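Local coordinates for purine nucleosidase, (IunH-1) (PDB 3T8J), which is a nucleosidase-family protein with an alpha/beta fold built on a mixed central sheet, and holds a sodium ion, at residues Glu43-Leu48 / Thr88-Arg93; Gly149-Ile154 / Thr272-Phe277; Lys256-Ile261 / Ser282-Pro287. All coordinates share one frame; numbering follows the deposited sequence.

How the interactions relate
Interaction 2 is buried, interaction 1 partly buried and interaction 3 a surface contact. Interactions 2 and 3 lie 10 Å apart between centres and share one end of the sheet: strands 251-261 and 272-275 are neighbours in it, D275 N bonds to F258 O at 2.8 Å, and both contacts touch the second subunit. Interaction 1 sits on the other side of the chain's centre, about 16 Å from interaction 2 between nearest atoms, and ties helix 40-53 to a loop. Chemistry follows place: a salt bridge beside proline packed on leucine in interaction 1, a threonine-to-backbone bond and a bridging water in interaction 2, CH-pi and apolar contacts without cross-segment hydrogen bonds in interaction 3.

Interaction 1 of 3, residues Glu43-Leu48 / Thr88-Arg93; sequences EVKNAL and TVEPKR
K45 and E90 reach each other through bent side chains: K45 turns at chi2 (-58°) and again at chi4, while E90 has CG anti to the backbone N (chi1 -176°) and a bend at chi2 (65°) that places CD; its CB starts away from the helix, but the end of the side chain comes nearer. The result is a salt bridge in which K45 NZ donates to E90 OE2 at 2.8 Å, using the syn lone pair of that oxygen. A weak second bond runs from K45 NZ to E90 OE1 at 3.1 Å. The lysine's methylenes lie close as well, CG being 3.4 Å from E90 OE1. In the alpha/beta fold of the nucleosidase family the contact fastens the loop between helices 76-79 and 101-111 onto helix 40-53, whose inner side chains pack against strand 27-33. One helical turn after K45, L48 CB rests 3.8 Å from P91 CG. The proline's CD meets the carbonyl O and the CD of K45, its side chain crossing the lysine's at about a right angle. Next to K45 in the helix, N46 OD1 approaches V89 CG2 at 3.4 Å. N46 is mainly anchored elsewhere, its OD1 accepting from Q42 NE2 and its ND2 donating to G82 O and T10 O. A water lies 2.9 Å from both N46 OD1 and V89 N, accepting from V89 N; for its bond to OD1 it has more acceptors in reach than protons.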
loop_
_atom_site.group_PDB
_atom_site.type_symbol
_atom_site.label_atom_id
_atom_site.label_comp_id
_atom_site.label_asym_id
_atom_site.label_seq_id
_atom_site.Cartn_x
_atom_site.Cartn_y
_atom_site.Cartn_z
ATOM N N GLU A 43 2.031 -33.191 -6.405
ATOM C CA GLU A 43 3.396 -32.929 -5.891
ATOM C C GLU A 43 3.826 -33.968 -4.872
ATOM O O GLU A 43 4.989 -34.404 -4.875
ATOM C CB GLU A 43 3.479 -31.518 -5.292
ATOM C CG GLU A 43 3.321 -30.396 -6.276
ATOM C CD GLU A 43 3.399 -29.028 -5.624
ATOM O OE1 GLU A 43 3.194 -28.959 -4.380
ATOM O OE2 GLU A 43 3.676 -28.046 -6.339
ATOM N N VAL A 44 2.912 -34.368 -3.986
ATOM C CA VAL A 44 3.193 -35.423 -3.007
ATOM C C VAL A 44 3.499 -36.755 -3.702
ATOM O O VAL A 44 4.476 -37.448 -3.420
ATOM C CB VAL A 44 2.041 -35.575 -1.989
ATOM C CG1 VAL A 44 2.309 -36.706 -1.006
ATOM C CG2 VAL A 44 1.721 -34.269 -1.267
ATOM N N LYS A 45 2.652 -37.123 -4.671
ATOM C CA LYS A 45 2.863 -38.348 -5.414
ATOM C C LYS A 45 4.156 -38.345 -6.233
ATOM O O LYS A 45 4.844 -39.359 -6.313
ATOM C CB LYS A 45 1.647 -38.654 -6.314
ATOM C CG LYS A 45 0.305 -38.828 -5.557
ATOM C CD LYS A 45 0.296 -39.910 -4.511
ATOM C CE LYS A 45 -1.096 -40.087 -3.851
ATOM N NZ LYS A 45 -2.139 -40.702 -4.760
ATOM N N ASN A 46 4.518 -37.185 -6.771
ATOM C CA ASN A 46 5.765 -37.047 -7.528
ATOM C C ASN A 46 6.975 -37.370 -6.654
ATOM O O ASN A 46 7.897 -38.066 -7.088
ATOM C CB ASN A 46 5.942 -35.623 -8.082
ATOM C CG ASN A 46 5.087 -35.322 -9.308
ATOM O OD1 ASN A 46 4.456 -36.204 -9.918
ATOM N ND2 ASN A 46 5.105 -34.051 -9.713
ATOM N N ALA A 47 6.961 -36.873 -5.428
ATOM C CA ALA A 47 8.093 -37.112 -4.542
ATOM C C ALA A 47 8.234 -38.589 -4.136
ATOM O O ALA A 47 9.324 -39.152 -4.131
ATOM C CB ALA A 47 7.984 -36.198 -3.292
ATOM N N LEU A 48 7.113 -39.217 -3.794
ATOM C CA LEU A 48 7.074 -40.628 -3.444
ATOM C C LEU A 48 7.543 -41.511 -4.600
ATOM O O LEU A 48 8.366 -42.394 -4.430
ATOM C CB LEU A 48 5.661 -41.024 -3.014
ATOM C CG LEU A 48 5.165 -40.413 -1.691
ATOM C CD1 LEU A 48 3.636 -40.459 -1.655
ATOM C CD2 LEU A 48 5.768 -41.106 -0.471
ATOM N N THR A 88 1.280 -38.111 -15.207
ATOM C CA THR A 88 0.947 -37.978 -13.800
ATOM C C THR A 88 1.243 -39.299 -13.115
ATOM O O THR A 88 0.438 -40.229 -13.117
ATOM C CB THR A 88 -0.512 -37.566 -13.585
ATOM O OG1 THR A 88 -1.377 -38.478 -14.267
ATOM C CG2 THR A 88 -0.759 -36.147 -14.137
ATOM N N VAL A 89 2.430 -39.371 -12.511
ATOM C CA VAL A 89 2.928 -40.606 -11.931
ATOM C C VAL A 89 2.250 -40.945 -10.611
ATOM O O VAL A 89 1.608 -40.096 -9.999
ATOM C CB VAL A 89 4.479 -40.557 -11.660
ATOM C CG1 VAL A 89 5.269 -40.303 -12.943
ATOM C CG2 VAL A 89 4.835 -39.502 -10.577
ATOM N N GLU A 90 2.417 -42.188 -10.186
ATOM C CA GLU A 90 1.819 -42.689 -8.953
ATOM C C GLU A 90 2.816 -43.689 -8.358
ATOM O O GLU A 90 3.233 -44.627 -9.045
ATOM C CB GLU A 90 0.451 -43.363 -9.252
ATOM C CG GLU A 90 -0.355 -43.867 -8.030
ATOM C CD GLU A 90 -0.842 -42.773 -7.078
ATOM O OE1 GLU A 90 -0.686 -41.569 -7.379
ATOM O OE2 GLU A 90 -1.392 -43.144 -6.006
ATOM N N PRO A 91 3.193 -43.509 -7.087
ATOM C CA PRO A 91 4.009 -44.550 -6.449
ATOM C C PRO A 91 3.281 -45.877 -6.354
ATOM O O PRO A 91 2.036 -45.926 -6.233
ATOM C CB PRO A 91 4.253 -43.992 -5.043
ATOM C CG PRO A 91 3.060 -43.112 -4.795
ATOM C CD PRO A 91 2.765 -42.476 -6.132
ATOM N N LYS A 92 4.058 -46.956 -6.413
ATOM C CA LYS A 92 3.515 -48.294 -6.281
ATOM C C LYS A 92 3.345 -48.755 -4.852
ATOM O O LYS A 92 2.473 -49.574 -4.567
ATOM C CB LYS A 92 4.399 -49.282 -7.040
ATOM C CG LYS A 92 4.375 -49.087 -8.548
ATOM C CD LYS A 92 5.191 -50.176 -9.233
ATOM C CE LYS A 92 5.329 -49.925 -10.725
ATOM N NZ LYS A 92 3.990 -49.808 -11.373
ATOM N N ARG A 93 4.228 -48.295 -3.958
ATOM C CA ARG A 93 4.285 -48.799 -2.600
ATOM C C ARG A 93 4.338 -47.702 -1.523
ATOM O O ARG A 93 3.676 -47.827 -0.493
ATOM C CB ARG A 93 5.523 -49.687 -2.441
ATOM C CG ARG A 93 5.547 -50.908 -3.317
ATOM C CD ARG A 93 6.943 -51.545 -3.310
ATOM N NE ARG A 93 7.907 -50.635 -3.939
ATOM C CZ ARG A 93 8.069 -50.485 -5.255
ATOM N NH1 ARG A 93 7.342 -51.199 -6.122
ATOM N NH2 ARG A 93 8.962 -49.607 -5.708
HETATM O O HOH W 1 3.921 -36.856 -12.667
#

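Interaction 2 of 3, residues Gly149-Ile154 / Thr272-Phe277; sequences GAVFGI and TLVDRF
G149 and T272 bring the backbones closest, 5.4 Å between CA atoms, where the loop leaving strand 141-147 passes the start of strand 272-275 before making a type I turn from A150 to G153. This is the end of the mixed central sheet, 272-275 being its outermost strand within the chain at that side. T272 carries the contact with both branches. Its chi1 of 53° sets OG1 between the backbone N and the carbonyl carbon, where it accepts from A150 N at 3.1 Å with an N-H...O angle of 147°. CG2, anti to the carbonyl carbon, lies 3.6 Å from G149 CA. The CA of G149 packs directly on this methyl, and its phi of 89° is one that glycine readily adopts. Two residues along the strand, V274 again points toward the loop, and its CG2 meets V151 CG1 at 3.9 Å, the two valines crossing obliquely. Both also touch Y293 of strand 289-295, which places this apolar pair against the sheet. The D188 carboxylate accepts from V151 N, F152 N and I154 N, gripping the turn. In the second subunit, P159 O accepts from R276 NH1, so the strand's end also reaches the subunit interface. A bridging water completes the link between the backbones: it donates to A150 O at 2.8 Å and accepts from T272 N at 3.0 Å.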
loop_
_atom_site.group_PDB
_atom_site.type_symbol
_atom_site.label_atom_id
_atom_site.label_comp_id
_atom_site.label_asym_id
_atom_site.label_seq_id
_atom_site.Cartn_x
_atom_site.Cartn_y
_atom_site.Cartn_z
ATOM N N GLY A 149 13.936 -15.213 -5.630
ATOM C CA GLY A 149 14.131 -13.815 -5.882
ATOM C C GLY A 149 14.566 -13.445 -7.281
ATOM O O GLY A 149 14.925 -14.301 -8.113
ATOM N N ALA A 150 14.528 -12.143 -7.520
ATOM C CA ALA A 150 15.019 -11.520 -8.746
ATOM C C ALA A 150 15.680 -10.213 -8.323
ATOM O O ALA A 150 15.025 -9.235 -7.960
ATOM C CB ALA A 150 13.875 -11.311 -9.755
ATOM N N VAL A 151 17.001 -10.232 -8.309
ATOM C CA VAL A 151 17.766 -9.134 -7.703
ATOM C C VAL A 151 18.042 -8.018 -8.682
ATOM O O VAL A 151 18.610 -6.981 -8.298
ATOM C CB VAL A 151 19.038 -9.653 -7.025
ATOM C CG1 VAL A 151 18.653 -10.658 -5.919
ATOM C CG2 VAL A 151 19.973 -10.300 -8.042
ATOM N N PHE A 152 17.669 -8.202 -9.953
ATOM C CA PHE A 152 17.662 -7.113 -10.927
ATOM C C PHE A 152 16.228 -6.874 -11.435
ATOM O O PHE A 152 16.005 -6.246 -12.466
ATOM C CB PHE A 152 18.592 -7.467 -12.080
ATOM C CG PHE A 152 20.018 -7.665 -11.670
ATOM C CD1 PHE A 152 20.800 -6.579 -11.312
ATOM C CD2 PHE A 152 20.585 -8.933 -11.641
ATOM C CE1 PHE A 152 22.123 -6.771 -10.915
ATOM C CE2 PHE A 152 21.898 -9.121 -11.253
ATOM C CZ PHE A 152 22.657 -8.059 -10.895
ATOM N N GLY A 153 15.248 -7.364 -10.685
ATOM C CA GLY A 153 13.851 -7.226 -11.084
ATOM C C GLY A 153 13.478 -7.880 -12.408
ATOM O O GLY A 153 12.565 -7.392 -13.066
ATOM N N ILE A 154 14.192 -8.934 -12.824
ATOM C CA ILE A 154 13.869 -9.691 -14.038
ATOM C C ILE A 154 13.195 -10.966 -13.535
ATOM O O ILE A 154 13.863 -11.964 -13.227
ATOM C CB ILE A 154 15.104 -10.018 -14.909
ATOM C CG1 ILE A 154 15.824 -8.739 -15.353
ATOM C CG2 ILE A 154 14.678 -10.882 -16.106
ATOM C CD1 ILE A 154 14.963 -7.718 -16.025
ATOM N N THR A 272 12.067 -9.059 -4.378
ATOM C CA THR A 272 13.227 -9.035 -3.446
ATOM C C THR A 272 14.012 -7.745 -3.720
ATOM O O THR A 272 14.671 -7.601 -4.766
ATOM C CB THR A 272 14.122 -10.263 -3.652
ATOM O OG1 THR A 272 14.486 -10.360 -5.037
ATOM C CG2 THR A 272 13.418 -11.560 -3.219
ATOM N N LEU A 273 13.920 -6.803 -2.775
ATOM C CA LEU A 273 14.510 -5.456 -2.896
ATOM C C LEU A 273 15.835 -5.458 -2.126
ATOM O O LEU A 273 15.822 -5.662 -0.926
ATOM C CB LEU A 273 13.540 -4.434 -2.317
ATOM C CG LEU A 273 12.117 -4.560 -2.925
ATOM C CD1 LEU A 273 11.081 -3.897 -2.040
ATOM C CD2 LEU A 273 12.053 -4.112 -4.400
ATOM N N VAL A 274 16.924 -5.223 -2.852
ATOM C CA VAL A 274 18.271 -5.463 -2.298
ATOM C C VAL A 274 19.047 -4.154 -2.077
ATOM O O VAL A 274 19.308 -3.402 -3.025
ATOM C CB VAL A 274 19.063 -6.390 -3.202
ATOM C CG1 VAL A 274 20.453 -6.645 -2.622
ATOM C CG2 VAL A 274 18.325 -7.746 -3.394
ATOM N N ASP A 275 19.387 -3.877 -0.812
ATOM C CA ASP A 275 20.248 -2.758 -0.437
ATOM C C ASP A 275 21.691 -3.235 -0.545
ATOM O O ASP A 275 22.093 -4.182 0.153
ATOM C CB ASP A 275 19.878 -2.292 0.974
ATOM C CG ASP A 275 20.549 -0.973 1.379
ATOM O OD1 ASP A 275 21.480 -0.526 0.687
ATOM O OD2 ASP A 275 20.037 -0.346 2.345
ATOM N N ARG A 276 22.461 -2.568 -1.406
ATOM C CA ARG A 276 23.869 -2.867 -1.667
ATOM C C ARG A 276 24.792 -1.932 -0.866
ATOM O O ARG A 276 26.035 -2.003 -1.005
ATOM C CB ARG A 276 24.174 -2.716 -3.169
ATOM C CG ARG A 276 23.160 -3.361 -4.136
ATOM C CD ARG A 276 23.441 -2.952 -5.591
ATOM N NE ARG A 276 23.283 -1.511 -5.754
ATOM C CZ ARG A 276 22.120 -0.876 -5.887
ATOM N NH1 ARG A 276 20.982 -1.552 -5.957
ATOM N NH2 ARG A 276 22.131 0.459 -5.944
ATOM N N PHE A 277 24.199 -1.031 -0.066
ATOM C CA PHE A 277 24.929 -0.042 0.756
ATOM C C PHE A 277 25.696 0.990 -0.093
ATOM O O PHE A 277 26.676 1.582 0.378
ATOM C CB PHE A 277 25.869 -0.757 1.764
ATOM C CG PHE A 277 25.284 -2.037 2.355
ATOM C CD1 PHE A 277 24.092 -2.013 3.070
ATOM C CD2 PHE A 277 25.913 -3.258 2.181
ATOM C CE1 PHE A 277 23.556 -3.157 3.632
ATOM C CE2 PHE A 277 25.368 -4.422 2.738
ATOM C CZ PHE A 277 24.190 -4.366 3.464
HETATM O O HOH W 2 12.310 -9.288 -7.369
#

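Interaction 3 of 3, residues Lys256-Ile261 / Ser282-Pro287; sequences KRFVVI and SWSDKP
F258 meets the 282-287 loop, which leads into strand 289-295, from CB to CZ. The residue belongs to strand 251-261, which lies between strands 289-295 and 272-275 in the mixed sheet of this alpha/beta protein. Its CB lies 3.7 Å from K286 O. A chi1 of 176° sets CG anti to the backbone N, and CD1 comes within 3.3 Å of the same carbonyl oxygen. CD2 and CE2 each stand 3.7 Å from S284 CB. That carbon sits over the middle of one face, 3.6 Å from the centroid and 9° off the normal, a well-centred CH-pi contact; CZ is slightly farther from it. CE2 also touches W283 CB, which approaches at the ring's edge. S284 OG accepts from K286 N, an ST turn. W283 and V260 both pack on I267 of the second subunit. At the other end of the contact P287 lies against the strand backbone, its CA 3.3 Å from R257 O. Two residues along the strand from F258, V260 CG2 meets W283 CE3 at 4.0 Å.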
loop_
_atom_site.group_PDB
_atom_site.type_symbol
_atom_site.label_atom_id
_atom_site.label_comp_id
_atom_site.label_asym_id
_atom_site.label_seq_id
_atom_site.Cartn_x
_atom_site.Cartn_y
_atom_site.Cartn_z
ATOM N N LYS A 256 27.169 -10.178 0.584
ATOM C CA LYS A 256 26.233 -10.140 1.693
ATOM C C LYS A 256 25.498 -8.804 1.661
ATOM O O LYS A 256 26.117 -7.735 1.737
ATOM C CB LYS A 256 26.971 -10.314 3.021
ATOM C CG LYS A 256 27.513 -11.722 3.213
ATOM C CD LYS A 256 28.074 -11.938 4.627
ATOM C CE LYS A 256 28.477 -13.388 4.844
ATOM N NZ LYS A 256 29.073 -13.611 6.211
ATOM N N ARG A 257 24.172 -8.866 1.561
ATOM C CA ARG A 257 23.353 -7.673 1.383
ATOM C C ARG A 257 22.100 -7.721 2.240
ATOM O O ARG A 257 21.829 -8.750 2.869
ATOM C CB ARG A 257 23.055 -7.506 -0.116
ATOM C CG ARG A 257 24.279 -6.856 -0.796
ATOM C CD ARG A 257 24.237 -6.770 -2.280
ATOM N NE ARG A 257 25.450 -6.159 -2.801
ATOM C CZ ARG A 257 25.739 -6.016 -4.100
ATOM N NH1 ARG A 257 24.905 -6.448 -5.041
ATOM N NH2 ARG A 257 26.867 -5.415 -4.456
ATOM N N PHE A 258 21.348 -6.617 2.282
ATOM C CA PHE A 258 20.110 -6.533 3.032
ATOM C C PHE A 258 18.926 -6.653 2.053
ATOM O O PHE A 258 18.766 -5.797 1.161
ATOM C CB PHE A 258 20.014 -5.227 3.842
ATOM C CG PHE A 258 18.700 -5.051 4.560
ATOM C CD1 PHE A 258 18.329 -5.911 5.573
ATOM C CD2 PHE A 258 17.855 -3.996 4.240
ATOM C CE1 PHE A 258 17.125 -5.752 6.232
ATOM C CE2 PHE A 258 16.658 -3.831 4.895
ATOM C CZ PHE A 258 16.287 -4.710 5.881
ATOM N N VAL A 259 18.153 -7.725 2.214
ATOM C CA VAL A 259 17.022 -8.055 1.304
ATOM C C VAL A 259 15.701 -7.782 2.021
ATOM O O VAL A 259 15.475 -8.291 3.128
ATOM C CB VAL A 259 17.055 -9.520 0.900
ATOM C CG1 VAL A 259 15.860 -9.821 -0.055
ATOM C CG2 VAL A 259 18.392 -9.896 0.225
ATOM N N VAL A 260 14.829 -6.982 1.377
ATOM C CA VAL A 260 13.484 -6.722 1.858
ATOM C C VAL A 260 12.513 -7.456 0.922
ATOM O O VAL A 260 12.726 -7.396 -0.286
ATOM C CB VAL A 260 13.148 -5.253 1.847
ATOM C CG1 VAL A 260 11.697 -5.016 2.270
ATOM C CG2 VAL A 260 14.081 -4.501 2.846
ATOM N N ILE A 261 11.552 -8.171 1.514
ATOM C CA ILE A 261 10.510 -8.866 0.719
ATOM C C ILE A 261 9.284 -7.978 0.657
ATOM O O ILE A 261 8.739 -7.557 1.685
ATOM C CB ILE A 261 10.128 -10.179 1.383
ATOM C CG1 ILE A 261 11.336 -11.067 1.676
ATOM C CG2 ILE A 261 9.065 -10.914 0.515
ATOM C CD1 ILE A 261 12.149 -11.472 0.432
ATOM N N SER A 282 19.772 4.487 2.618
ATOM C CA SER A 282 19.910 3.059 2.901
ATOM C C SER A 282 18.833 2.661 3.899
ATOM O O SER A 282 18.384 3.468 4.729
ATOM C CB SER A 282 21.327 2.730 3.376
ATOM O OG SER A 282 21.509 1.387 3.812
ATOM N N TRP A 283 18.364 1.434 3.772
ATOM C CA TRP A 283 17.297 0.945 4.614
ATOM C C TRP A 283 17.829 0.329 5.906
ATOM O O TRP A 283 17.226 0.487 6.983
ATOM C CB TRP A 283 16.504 -0.107 3.848
ATOM C CG TRP A 283 15.884 0.432 2.597
ATOM C CD1 TRP A 283 15.353 1.675 2.392
ATOM C CD2 TRP A 283 15.691 -0.290 1.369
ATOM N NE1 TRP A 283 14.850 1.773 1.105
ATOM C CE2 TRP A 283 15.056 0.584 0.465
ATOM C CE3 TRP A 283 16.015 -1.581 0.954
ATOM C CZ2 TRP A 283 14.706 0.194 -0.840
ATOM C CZ3 TRP A 283 15.668 -1.975 -0.325
ATOM C CH2 TRP A 283 15.020 -1.088 -1.207
ATOM N N SER A 284 18.936 -0.399 5.779
ATOM C CA SER A 284 19.644 -1.001 6.908
ATOM C C SER A 284 21.087 -1.237 6.512
ATOM O O SER A 284 21.379 -1.462 5.332
ATOM C CB SER A 284 19.029 -2.342 7.336
ATOM O OG SER A 284 19.614 -2.861 8.525
ATOM N N ASP A 285 21.992 -1.220 7.483
ATOM C CA ASP A 285 23.367 -1.643 7.234
ATOM C C ASP A 285 23.669 -3.065 7.685
ATOM O O ASP A 285 24.825 -3.468 7.699
ATOM C CB ASP A 285 24.333 -0.659 7.887
ATOM C CG ASP A 285 24.494 0.583 7.065
ATOM O OD1 ASP A 285 25.156 0.495 5.993
ATOM O OD2 ASP A 285 23.942 1.639 7.467
ATOM N N LYS A 286 22.633 -3.825 8.017
ATOM C CA LYS A 286 22.788 -5.164 8.528
ATOM C C LYS A 286 22.384 -6.179 7.461
ATOM O O LYS A 286 21.198 -6.345 7.206
ATOM C CB LYS A 286 21.907 -5.348 9.764
ATOM C CG LYS A 286 22.203 -4.365 10.881
ATOM C CD LYS A 286 21.073 -4.419 11.909
ATOM C CE LYS A 286 21.357 -3.479 13.061
ATOM N NZ LYS A 286 20.196 -3.479 14.012
ATOM N N PRO A 287 23.361 -6.833 6.835
ATOM C CA PRO A 287 22.943 -7.846 5.848
ATOM C C PRO A 287 22.164 -8.999 6.470
ATOM O O PRO A 287 22.402 -9.388 7.605
ATOM C CB PRO A 287 24.256 -8.365 5.287
ATOM C CG PRO A 287 25.301 -7.970 6.253
ATOM C CD PRO A 287 24.823 -6.712 6.906
#